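Exo-poly-alpha-D-galacturonosidase (Thermotoga maritima, PDB 3JUR) probably hydrolyses polygalacturonic acid, the pectin backbone of plant cell walls, as an exo-acting glycosidase of family 28 with a right-handed beta-helix fold. Local coordinates at residues D[24-30]-D[57-63]; D[352-358]-D[387-393]. One frame throughout, in Å; residues are numbered along the deposited sequence.

Contact 1: residues D[24-30]-D[57-63]; sequences PDREVNL and QGGGRLI
Arg61 and Glu27 meet on one face of a parallel strand pair at the N-terminal end of the beta-helix, where strands 27-29 and 60-64 run side by side with helix 44-57 between them in sequence. The two strand axes run 4.8 Å apart at 17°. Carboxylate and guanidinium stand nearly perpendicular, their planes 78° apart: Glu27 OE2 lies at the edge of the Arg61 guanidinium and accepts from NH2 at 2.6 Å, yet the donor comes from above the carboxylate plane. Arg61 bends at chi3 (-62°), which brings the guanidinium edge to Glu27 and Asp25. Asp25 lies alongside, pointing the same way, and its OD1 takes a long, weak bond from Arg61 NH1, so that one arginine joins two acids in a salt-bridge network. Ile63 CD1 packs against Glu27 CD at 3.4 Å on this same face. Leu62 and Val28 turn to the other face, where both touch Leu54 of helix 44-57, and Leu30 CD1 reaches Leu62 CD1 at 4.0 Å. Backbone bonds fix the register, among them Ile63 N to Val28 O at 2.9 Å. Before the strand, Gly58 closes the helix in a Schellman motif, and Arg26 reaches over the turn. Gln57 O sits over one face of the Arg26 guanidinium, while at its edge NH1 donates to Gly59 O at 2.8 Å, from above the carbonyl plane.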
ATOM      1  N   PRO D  24      19.234 -38.803 -39.716  1.00 28.92           N
ATOM      2  CA  PRO D  24      20.367 -39.427 -40.408  1.00 28.84           C
ATOM      3  C   PRO D  24      21.346 -38.404 -40.990  1.00 29.00           C
ATOM      4  O   PRO D  24      20.928 -37.359 -41.496  1.00 28.89           O
ATOM      5  CB  PRO D  24      19.692 -40.215 -41.535  1.00 28.83           C
ATOM      6  CG  PRO D  24      18.351 -40.552 -41.003  1.00 28.96           C
ATOM      7  CD  PRO D  24      17.945 -39.390 -40.136  1.00 28.89           C
ATOM      8  N   ASP D  25      22.640 -38.711 -40.906  1.00 29.14           N
ATOM      9  CA  ASP D  25      23.683 -37.837 -41.442  1.00 29.20           C
ATOM     10  C   ASP D  25      23.749 -37.995 -42.960  1.00 29.03           C
ATOM     11  O   ASP D  25      24.459 -38.857 -43.484  1.00 29.17           O
ATOM     12  CB  ASP D  25      25.038 -38.139 -40.788  1.00 29.35           C
ATOM     13  CG  ASP D  25      26.040 -37.002 -40.957  1.00 30.01           C
ATOM     14  OD1 ASP D  25      25.640 -35.823 -40.853  1.00 30.79           O
ATOM     15  OD2 ASP D  25      27.236 -37.290 -41.185  1.00 30.80           O
ATOM     16  N   ARG D  26      22.990 -37.151 -43.650  1.00 28.82           N
ATOM     17  CA  ARG D  26      22.747 -37.277 -45.083  1.00 28.65           C
ATOM     18  C   ARG D  26      21.956 -36.040 -45.495  1.00 28.57           C
ATOM     19  O   ARG D  26      21.022 -35.644 -44.792  1.00 28.46           O
ATOM     20  CB  ARG D  26      21.922 -38.545 -45.347  1.00 28.65           C
ATOM     21  CG  ARG D  26      21.992 -39.099 -46.745  1.00 28.36           C
ATOM     22  CD  ARG D  26      21.041 -40.288 -46.912  1.00 28.18           C
ATOM     23  NE  ARG D  26      21.529 -41.515 -46.274  1.00 27.38           N
ATOM     24  CZ  ARG D  26      20.929 -42.148 -45.264  1.00 27.11           C
ATOM     25  NH1 ARG D  26      19.793 -41.691 -44.747  1.00 26.16           N
ATOM     26  NH2 ARG D  26      21.467 -43.252 -44.770  1.00 26.66           N
ATOM     27  N   GLU D  27      22.331 -35.419 -46.612  1.00 28.38           N
ATOM     28  CA  GLU D  27      21.641 -34.211 -47.079  1.00 28.30           C
ATOM     29  C   GLU D  27      21.578 -34.063 -48.598  1.00 28.10           C
ATOM     30  O   GLU D  27      22.508 -34.433 -49.316  1.00 28.04           O
ATOM     31  CB  GLU D  27      22.255 -32.949 -46.456  1.00 28.43           C
ATOM     32  CG  GLU D  27      23.693 -32.657 -46.876  1.00 28.91           C
ATOM     33  CD  GLU D  27      24.274 -31.412 -46.214  1.00 29.75           C
ATOM     34  OE1 GLU D  27      25.073 -30.715 -46.874  1.00 30.72           O
ATOM     35  OE2 GLU D  27      23.934 -31.123 -45.047  1.00 29.23           O
ATOM     36  N   VAL D  28      20.464 -33.518 -49.078  1.00 27.84           N
ATOM     37  CA  VAL D  28      20.339 -33.143 -50.484  1.00 27.40           C
ATOM     38  C   VAL D  28      19.865 -31.685 -50.581  1.00 27.11           C
ATOM     39  O   VAL D  28      19.225 -31.169 -49.660  1.00 27.02           O
ATOM     40  CB  VAL D  28      19.405 -34.097 -51.276  1.00 27.46           C
ATOM     41  CG1 VAL D  28      19.817 -34.129 -52.736  1.00 27.64           C
ATOM     42  CG2 VAL D  28      19.470 -35.515 -50.729  1.00 27.64           C
ATOM     43  N   ASN D  29      20.212 -31.025 -51.683  1.00 26.63           N
ATOM     44  CA  ASN D  29      19.864 -29.627 -51.923  1.00 26.24           C
ATOM     45  C   ASN D  29      18.691 -29.513 -52.897  1.00 26.11           C
ATOM     46  O   ASN D  29      18.668 -30.182 -53.937  1.00 26.35           O
ATOM     47  CB  ASN D  29      21.086 -28.877 -52.468  1.00 26.12           C
ATOM     48  CG  ASN D  29      20.942 -27.367 -52.381  1.00 25.88           C
ATOM     49  OD1 ASN D  29      19.991 -26.783 -52.909  1.00 25.42           O
ATOM     50  ND2 ASN D  29      21.908 -26.721 -51.730  1.00 24.36           N
ATOM     51  N   LEU D  30      17.733 -28.649 -52.561  1.00 25.90           N
ATOM     52  CA  LEU D  30      16.513 -28.467 -53.356  1.00 25.71           C
ATOM     53  C   LEU D  30      16.765 -28.033 -54.806  1.00 25.62           C
ATOM     54  O   LEU D  30      15.975 -28.355 -55.695  1.00 25.31           O
ATOM     55  CB  LEU D  30      15.559 -27.479 -52.672  1.00 25.59           C
ATOM     56  CG  LEU D  30      14.149 -27.398 -53.265  1.00 25.32           C
ATOM     57  CD1 LEU D  30      13.354 -28.668 -52.972  1.00 25.68           C
ATOM     58  CD2 LEU D  30      13.402 -26.172 -52.776  1.00 24.73           C
ATOM     59  N   GLN D  57      16.622 -43.387 -49.114  1.00 28.41           N
ATOM     60  CA  GLN D  57      17.880 -43.737 -48.453  1.00 28.14           C
ATOM     61  C   GLN D  57      17.725 -43.962 -46.941  1.00 27.88           C
ATOM     62  O   GLN D  57      18.620 -44.518 -46.301  1.00 27.63           O
ATOM     63  CB  GLN D  57      18.930 -42.658 -48.729  1.00 28.23           C
ATOM     64  CG  GLN D  57      19.382 -42.581 -50.187  1.00 28.68           C
ATOM     65  CD  GLN D  57      20.128 -41.296 -50.500  1.00 29.43           C
ATOM     66  OE1 GLN D  57      21.352 -41.290 -50.609  1.00 29.58           O
ATOM     67  NE2 GLN D  57      19.392 -40.195 -50.632  1.00 29.61           N
ATOM     68  N   GLY D  58      16.597 -43.524 -46.379  1.00 27.62           N
ATOM     69  CA  GLY D  58      16.309 -43.703 -44.953  1.00 27.08           C
ATOM     70  C   GLY D  58      16.180 -42.406 -44.172  1.00 27.00           C
ATOM     71  O   GLY D  58      16.137 -42.415 -42.938  1.00 26.67           O
ATOM     72  N   GLY D  59      16.116 -41.288 -44.893  1.00 26.76           N
ATOM     73  CA  GLY D  59      15.959 -39.976 -44.273  1.00 26.48           C
ATOM     74  C   GLY D  59      17.178 -39.083 -44.383  1.00 26.24           C
ATOM     75  O   GLY D  59      18.189 -39.454 -44.979  1.00 26.37           O
ATOM     76  N   GLY D  60      17.076 -37.893 -43.802  1.00 26.22           N
ATOM     77  CA  GLY D  60      18.156 -36.917 -43.836  1.00 25.93           C
ATOM     78  C   GLY D  60      17.645 -35.494 -43.902  1.00 25.75           C
ATOM     79  O   GLY D  60      16.477 -35.238 -43.598  1.00 25.55           O
ATOM     80  N   ARG D  61      18.527 -34.579 -44.310  1.00 25.62           N
ATOM     81  CA  ARG D  61      18.240 -33.145 -44.353  1.00 25.77           C
ATOM     82  C   ARG D  61      17.977 -32.655 -45.777  1.00 25.42           C
ATOM     83  O   ARG D  61      18.732 -32.963 -46.702  1.00 25.65           O
ATOM     84  CB  ARG D  61      19.390 -32.332 -43.722  1.00 25.91           C
ATOM     85  CG  ARG D  61      19.806 -32.782 -42.301  1.00 27.58           C
ATOM     86  CD  ARG D  61      20.914 -31.907 -41.673  1.00 29.34           C
ATOM     87  NE  ARG D  61      22.171 -31.939 -42.432  1.00 31.45           N
ATOM     88  CZ  ARG D  61      23.171 -32.801 -42.232  1.00 31.88           C
ATOM     89  NH1 ARG D  61      23.098 -33.736 -41.290  1.00 32.51           N
ATOM     90  NH2 ARG D  61      24.260 -32.722 -42.982  1.00 32.38           N
ATOM     91  N   LEU D  62      16.893 -31.898 -45.943  1.00 25.08           N
ATOM     92  CA  LEU D  62      16.597 -31.216 -47.202  1.00 24.57           C
ATOM     93  C   LEU D  62      16.963 -29.742 -47.043  1.00 24.57           C
ATOM     94  O   LEU D  62      16.349 -29.023 -46.253  1.00 24.36           O
ATOM     95  CB  LEU D  62      15.114 -31.386 -47.589  1.00 24.28           C
ATOM     96  CG  LEU D  62      14.496 -30.554 -48.731  1.00 23.91           C
ATOM     97  CD1 LEU D  62      15.323 -30.603 -50.015  1.00 24.15           C
ATOM     98  CD2 LEU D  62      13.063 -30.973 -49.016  1.00 22.87           C
ATOM     99  N   ILE D  63      17.969 -29.303 -47.791  1.00 24.42           N
ATOM    100  CA  ILE D  63      18.441 -27.927 -47.694  1.00 24.23           C
ATOM    101  C   ILE D  63      17.709 -27.022 -48.687  1.00 24.17           C
ATOM    102  O   ILE D  63      17.753 -27.242 -49.899  1.00 24.12           O
ATOM    103  CB  ILE D  63      19.988 -27.834 -47.863  1.00 24.40           C
ATOM    104  CG1 ILE D  63      20.692 -28.517 -46.682  1.00 24.04           C
ATOM    105  CG2 ILE D  63      20.446 -26.374 -47.984  1.00 24.57           C
ATOM    106  CD1 ILE D  63      22.120 -28.933 -46.966  1.00 24.58           C
TER

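Contact 2: residues D[352-358]-D[387-393]; sequences SEEVIRI and KYAVRIE
An extended Arg391 (chi1 -173°, CG trans to N) and an Arg357 bent at chi2 (81°) bring the two guanidinium groups of this parallel beta-helix ladder to lie face to face. Their planes are 7° apart and their centres 3.9 Å. The stack is consistent with the surrounding acids offsetting the like charges. Glu354 OE2 accepts from Arg391 NH1 at 2.9 Å, lying at the guanidinium edge with the donor above the carboxylate plane, while Glu354 OE1 takes a weak bond from Arg357 NH2 and also forms a salt bridge with Arg324. Glu393 OE2 pairs with Arg391 NE. The other face of the Arg391 guanidinium is turned to Tyr388, whose ring carries Arg391 CD over its centre. Glu353 and Lys387 run side by side into a salt bridge, OE2 to NZ at 2.9 Å. On the sheet face away from the two arginines, Ile358 CD1 meets Ile392 CG1 at 4.1 Å, and strand 400-406 covers both isoleucines. The chain turns a corner at Val355 and Ile356 and again at Ala389, but pairing carries through the bend: Val355 N bonds to Tyr388 O and Ile356 N to Ala389 O, before Arg391 N reaches Ile356 O at 2.9 Å. At the edge of the Arg357 guanidinium, in its plane, a water accepts from Arg357 NH1 at 3.1 Å and lies 2.7 Å from Glu393 OE2.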
ATOM      1  N   SER D 352      -4.225  -5.282 -21.876  1.00 21.42           N
ATOM      2  CA  SER D 352      -5.375  -4.423 -22.235  1.00 21.91           C
ATOM      3  C   SER D 352      -6.756  -4.882 -21.714  1.00 21.93           C
ATOM      4  O   SER D 352      -7.616  -4.045 -21.452  1.00 22.32           O
ATOM      5  CB  SER D 352      -5.435  -4.177 -23.742  1.00 21.69           C
ATOM      6  OG  SER D 352      -5.640  -5.401 -24.425  1.00 22.69           O
ATOM      7  N   GLU D 353      -6.968  -6.187 -21.569  1.00 21.64           N
ATOM      8  CA  GLU D 353      -8.265  -6.707 -21.106  1.00 21.45           C
ATOM      9  C   GLU D 353      -8.205  -7.254 -19.680  1.00 21.67           C
ATOM     10  O   GLU D 353      -8.504  -6.526 -18.735  1.00 21.38           O
ATOM     11  CB  GLU D 353      -8.829  -7.759 -22.077  1.00 21.41           C
ATOM     12  CG  GLU D 353      -9.126  -7.207 -23.478  1.00 22.17           C
ATOM     13  CD  GLU D 353     -10.262  -6.181 -23.491  1.00 24.29           C
ATOM     14  OE1 GLU D 353     -11.234  -6.346 -22.727  1.00 26.01           O
ATOM     15  OE2 GLU D 353     -10.183  -5.206 -24.261  1.00 24.20           O
ATOM     16  N   GLU D 354      -7.832  -8.529 -19.527  1.00 21.34           N
ATOM     17  CA  GLU D 354      -7.727  -9.142 -18.206  1.00 21.38           C
ATOM     18  C   GLU D 354      -6.369  -9.790 -18.049  1.00 20.98           C
ATOM     19  O   GLU D 354      -5.927 -10.502 -18.941  1.00 20.92           O
ATOM     20  CB  GLU D 354      -8.820 -10.203 -17.971  1.00 21.62           C
ATOM     21  CG  GLU D 354     -10.255  -9.732 -18.165  1.00 23.00           C
ATOM     22  CD  GLU D 354     -10.818 -10.061 -19.547  1.00 24.37           C
ATOM     23  OE1 GLU D 354     -10.250 -10.929 -20.253  1.00 25.59           O
ATOM     24  OE2 GLU D 354     -11.845  -9.459 -19.917  1.00 23.52           O
ATOM     25  N   VAL D 355      -5.710  -9.558 -16.917  1.00 20.83           N
ATOM     26  CA  VAL D 355      -4.418 -10.174 -16.674  1.00 20.50           C
ATOM     27  C   VAL D 355      -4.600 -11.681 -16.500  1.00 21.11           C
ATOM     28  O   VAL D 355      -3.895 -12.478 -17.121  1.00 21.32           O
ATOM     29  CB  VAL D 355      -3.691  -9.564 -15.445  1.00 20.90           C
ATOM     30  CG1 VAL D 355      -2.353 -10.272 -15.215  1.00 19.44           C
ATOM     31  CG2 VAL D 355      -3.485  -8.059 -15.612  1.00 18.28           C
ATOM     32  N   ILE D 356      -5.560 -12.054 -15.656  1.00 21.57           N
ATOM     33  CA  ILE D 356      -5.920 -13.448 -15.404  1.00 21.91           C
ATOM     34  C   ILE D 356      -7.423 -13.618 -15.670  1.00 22.26           C
ATOM     35  O   ILE D 356      -8.250 -12.940 -15.063  1.00 22.16           O
ATOM     36  CB  ILE D 356      -5.569 -13.875 -13.956  1.00 21.99           C
ATOM     37  CG1 ILE D 356      -4.048 -13.811 -13.725  1.00 22.41           C
ATOM     38  CG2 ILE D 356      -6.097 -15.275 -13.655  1.00 22.15           C
ATOM     39  CD1 ILE D 356      -3.659 -13.704 -12.248  1.00 23.54           C
ATOM     40  N   ARG D 357      -7.754 -14.521 -16.590  1.00 22.48           N
ATOM     41  CA  ARG D 357      -9.125 -14.755 -16.991  1.00 23.04           C
ATOM     42  C   ARG D 357      -9.473 -16.235 -16.916  1.00 22.80           C
ATOM     43  O   ARG D 357      -8.810 -17.064 -17.536  1.00 23.00           O
ATOM     44  CB  ARG D 357      -9.365 -14.248 -18.423  1.00 22.84           C
ATOM     45  CG  ARG D 357     -10.790 -14.479 -18.936  1.00 24.66           C
ATOM     46  CD  ARG D 357     -11.712 -13.410 -18.404  1.00 26.67           C
ATOM     47  NE  ARG D 357     -13.121 -13.607 -18.742  1.00 28.41           N
ATOM     48  CZ  ARG D 357     -13.703 -13.239 -19.881  1.00 29.96           C
ATOM     49  NH1 ARG D 357     -14.999 -13.461 -20.052  1.00 31.16           N
ATOM     50  NH2 ARG D 357     -13.007 -12.665 -20.852  1.00 31.34           N
ATOM     51  N   ILE D 358     -10.517 -16.558 -16.161  1.00 22.57           N
ATOM     52  CA  ILE D 358     -11.074 -17.911 -16.178  1.00 22.84           C
ATOM     53  C   ILE D 358     -12.563 -17.795 -16.447  1.00 23.04           C
ATOM     54  O   ILE D 358     -13.294 -17.142 -15.691  1.00 23.15           O
ATOM     55  CB  ILE D 358     -10.801 -18.699 -14.875  1.00 22.89           C
ATOM     56  CG1 ILE D 358      -9.298 -18.716 -14.569  1.00 22.61           C
ATOM     57  CG2 ILE D 358     -11.354 -20.140 -14.986  1.00 22.54           C
ATOM     58  CD1 ILE D 358      -8.933 -19.415 -13.268  1.00 22.62           C
ATOM     59  N   LYS D 387      -8.348  -3.876 -17.818  1.00 20.87           N
ATOM     60  CA  LYS D 387      -9.689  -3.616 -17.296  1.00 20.95           C
ATOM     61  C   LYS D 387      -9.889  -4.434 -16.025  1.00 20.48           C
ATOM     62  O   LYS D 387     -10.520  -3.960 -15.078  1.00 20.27           O
ATOM     63  CB  LYS D 387     -10.760  -3.948 -18.349  1.00 20.78           C
ATOM     64  CG  LYS D 387     -10.791  -2.948 -19.492  1.00 21.90           C
ATOM     65  CD  LYS D 387     -11.391  -3.509 -20.780  1.00 22.64           C
ATOM     66  CE  LYS D 387     -11.134  -2.534 -21.935  1.00 23.98           C
ATOM     67  NZ  LYS D 387     -11.691  -3.010 -23.237  1.00 25.02           N
ATOM     68  N   TYR D 388      -9.338  -5.652 -16.020  1.00 20.07           N
ATOM     69  CA  TYR D 388      -9.383  -6.564 -14.870  1.00 20.27           C
ATOM     70  C   TYR D 388      -8.008  -7.138 -14.550  1.00 20.31           C
ATOM     71  O   TYR D 388      -7.261  -7.511 -15.456  1.00 20.26           O
ATOM     72  CB  TYR D 388     -10.314  -7.744 -15.152  1.00 19.97           C
ATOM     73  CG  TYR D 388     -11.758  -7.362 -15.362  1.00 20.59           C
ATOM     74  CD1 TYR D 388     -12.686  -7.483 -14.325  1.00 19.10           C
ATOM     75  CD2 TYR D 388     -12.196  -6.878 -16.599  1.00 20.54           C
ATOM     76  CE1 TYR D 388     -14.019  -7.134 -14.520  1.00 21.38           C
ATOM     77  CE2 TYR D 388     -13.528  -6.527 -16.808  1.00 21.31           C
ATOM     78  CZ  TYR D 388     -14.431  -6.658 -15.766  1.00 22.12           C
ATOM     79  OH  TYR D 388     -15.737  -6.305 -15.977  1.00 23.00           O
ATOM     80  N   ALA D 389      -7.669  -7.208 -13.268  1.00 19.97           N
ATOM     81  CA  ALA D 389      -6.503  -7.988 -12.861  1.00 19.90           C
ATOM     82  C   ALA D 389      -6.906  -9.460 -12.824  1.00 19.66           C
ATOM     83  O   ALA D 389      -6.266 -10.308 -13.452  1.00 19.58           O
ATOM     84  CB  ALA D 389      -5.977  -7.523 -11.484  1.00 19.64           C
ATOM     85  N   VAL D 390      -7.976  -9.753 -12.091  1.00 19.40           N
ATOM     86  CA  VAL D 390      -8.476 -11.122 -11.948  1.00 19.74           C
ATOM     87  C   VAL D 390      -9.986 -11.167 -12.239  1.00 20.40           C
ATOM     88  O   VAL D 390     -10.786 -10.512 -11.558  1.00 20.71           O
ATOM     89  CB  VAL D 390      -8.199 -11.700 -10.541  1.00 20.05           C
ATOM     90  CG1 VAL D 390      -8.706 -13.136 -10.436  1.00 19.73           C
ATOM     91  CG2 VAL D 390      -6.716 -11.646 -10.198  1.00 19.18           C
ATOM     92  N   ARG D 391     -10.357 -11.928 -13.265  1.00 20.47           N
ATOM     93  CA  ARG D 391     -11.747 -12.126 -13.635  1.00 20.49           C
ATOM     94  C   ARG D 391     -12.016 -13.629 -13.728  1.00 20.93           C
ATOM     95  O   ARG D 391     -11.519 -14.301 -14.638  1.00 20.11           O
ATOM     96  CB  ARG D 391     -12.033 -11.426 -14.964  1.00 21.19           C
ATOM     97  CG  ARG D 391     -13.501 -11.416 -15.380  1.00 21.43           C
ATOM     98  CD  ARG D 391     -13.655 -10.764 -16.745  1.00 22.24           C
ATOM     99  NE  ARG D 391     -15.042 -10.751 -17.186  1.00 22.53           N
ATOM    100  CZ  ARG D 391     -15.483 -10.180 -18.307  1.00 23.51           C
ATOM    101  NH1 ARG D 391     -14.647  -9.571 -19.145  1.00 23.01           N
ATOM    102  NH2 ARG D 391     -16.776 -10.229 -18.595  1.00 23.00           N
ATOM    103  N   ILE D 392     -12.769 -14.156 -12.758  1.00 21.00           N
ATOM    104  CA  ILE D 392     -13.004 -15.602 -12.660  1.00 21.43           C
ATOM    105  C   ILE D 392     -14.499 -15.872 -12.582  1.00 21.61           C
ATOM    106  O   ILE D 392     -15.170 -15.436 -11.648  1.00 21.43           O
ATOM    107  CB  ILE D 392     -12.257 -16.245 -11.447  1.00 21.50           C
ATOM    108  CG1 ILE D 392     -10.742 -16.120 -11.635  1.00 20.54           C
ATOM    109  CG2 ILE D 392     -12.676 -17.731 -11.255  1.00 21.04           C
ATOM    110  CD1 ILE D 392      -9.925 -16.384 -10.371  1.00 20.98           C
ATOM    111  N   GLU D 393     -15.021 -16.563 -13.589  1.00 21.74           N
ATOM    112  CA  GLU D 393     -16.453 -16.831 -13.652  1.00 22.52           C
ATOM    113  C   GLU D 393     -16.773 -18.310 -13.883  1.00 21.96           C
ATOM    114  O   GLU D 393     -16.535 -18.866 -14.971  1.00 22.01           O
ATOM    115  CB  GLU D 393     -17.122 -15.922 -14.692  1.00 22.41           C
ATOM    116  CG  GLU D 393     -17.092 -14.455 -14.266  1.00 25.51           C
ATOM    117  CD  GLU D 393     -17.387 -13.470 -15.389  1.00 28.23           C
ATOM    118  OE1 GLU D 393     -18.467 -12.836 -15.339  1.00 29.96           O
ATOM    119  OE2 GLU D 393     -16.549 -13.318 -16.308  1.00 28.17           O
TER
HETATM  120  O   HOH W   1     -14.543 -14.717 -16.967  1.00 28.87           O
HETATM  121  O   HOH W   2     -17.291 -14.697 -18.463  1.00 37.48           O

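Contacts 1 and 2 join different strands of one chain, on opposite sides of its centre; their own centres lie 48 Å apart, with about 39 Å between nearest atoms. Both are partly buried parallel pairings with one face rich in charged groups and the other apolar, but contact 2 is the more enclosed, with seven buried residues against four. Contact 1 lies where helix 44-57 covers the apolar face; in contact 2 strand 400-406 takes that role from across the beta-helix interior. The polar chemistry also differs: 24-30 with 57-63 uses one arginine between two acids and a glycine turn, while 352-358 with 387-393 stacks two arginines amid acids and waters.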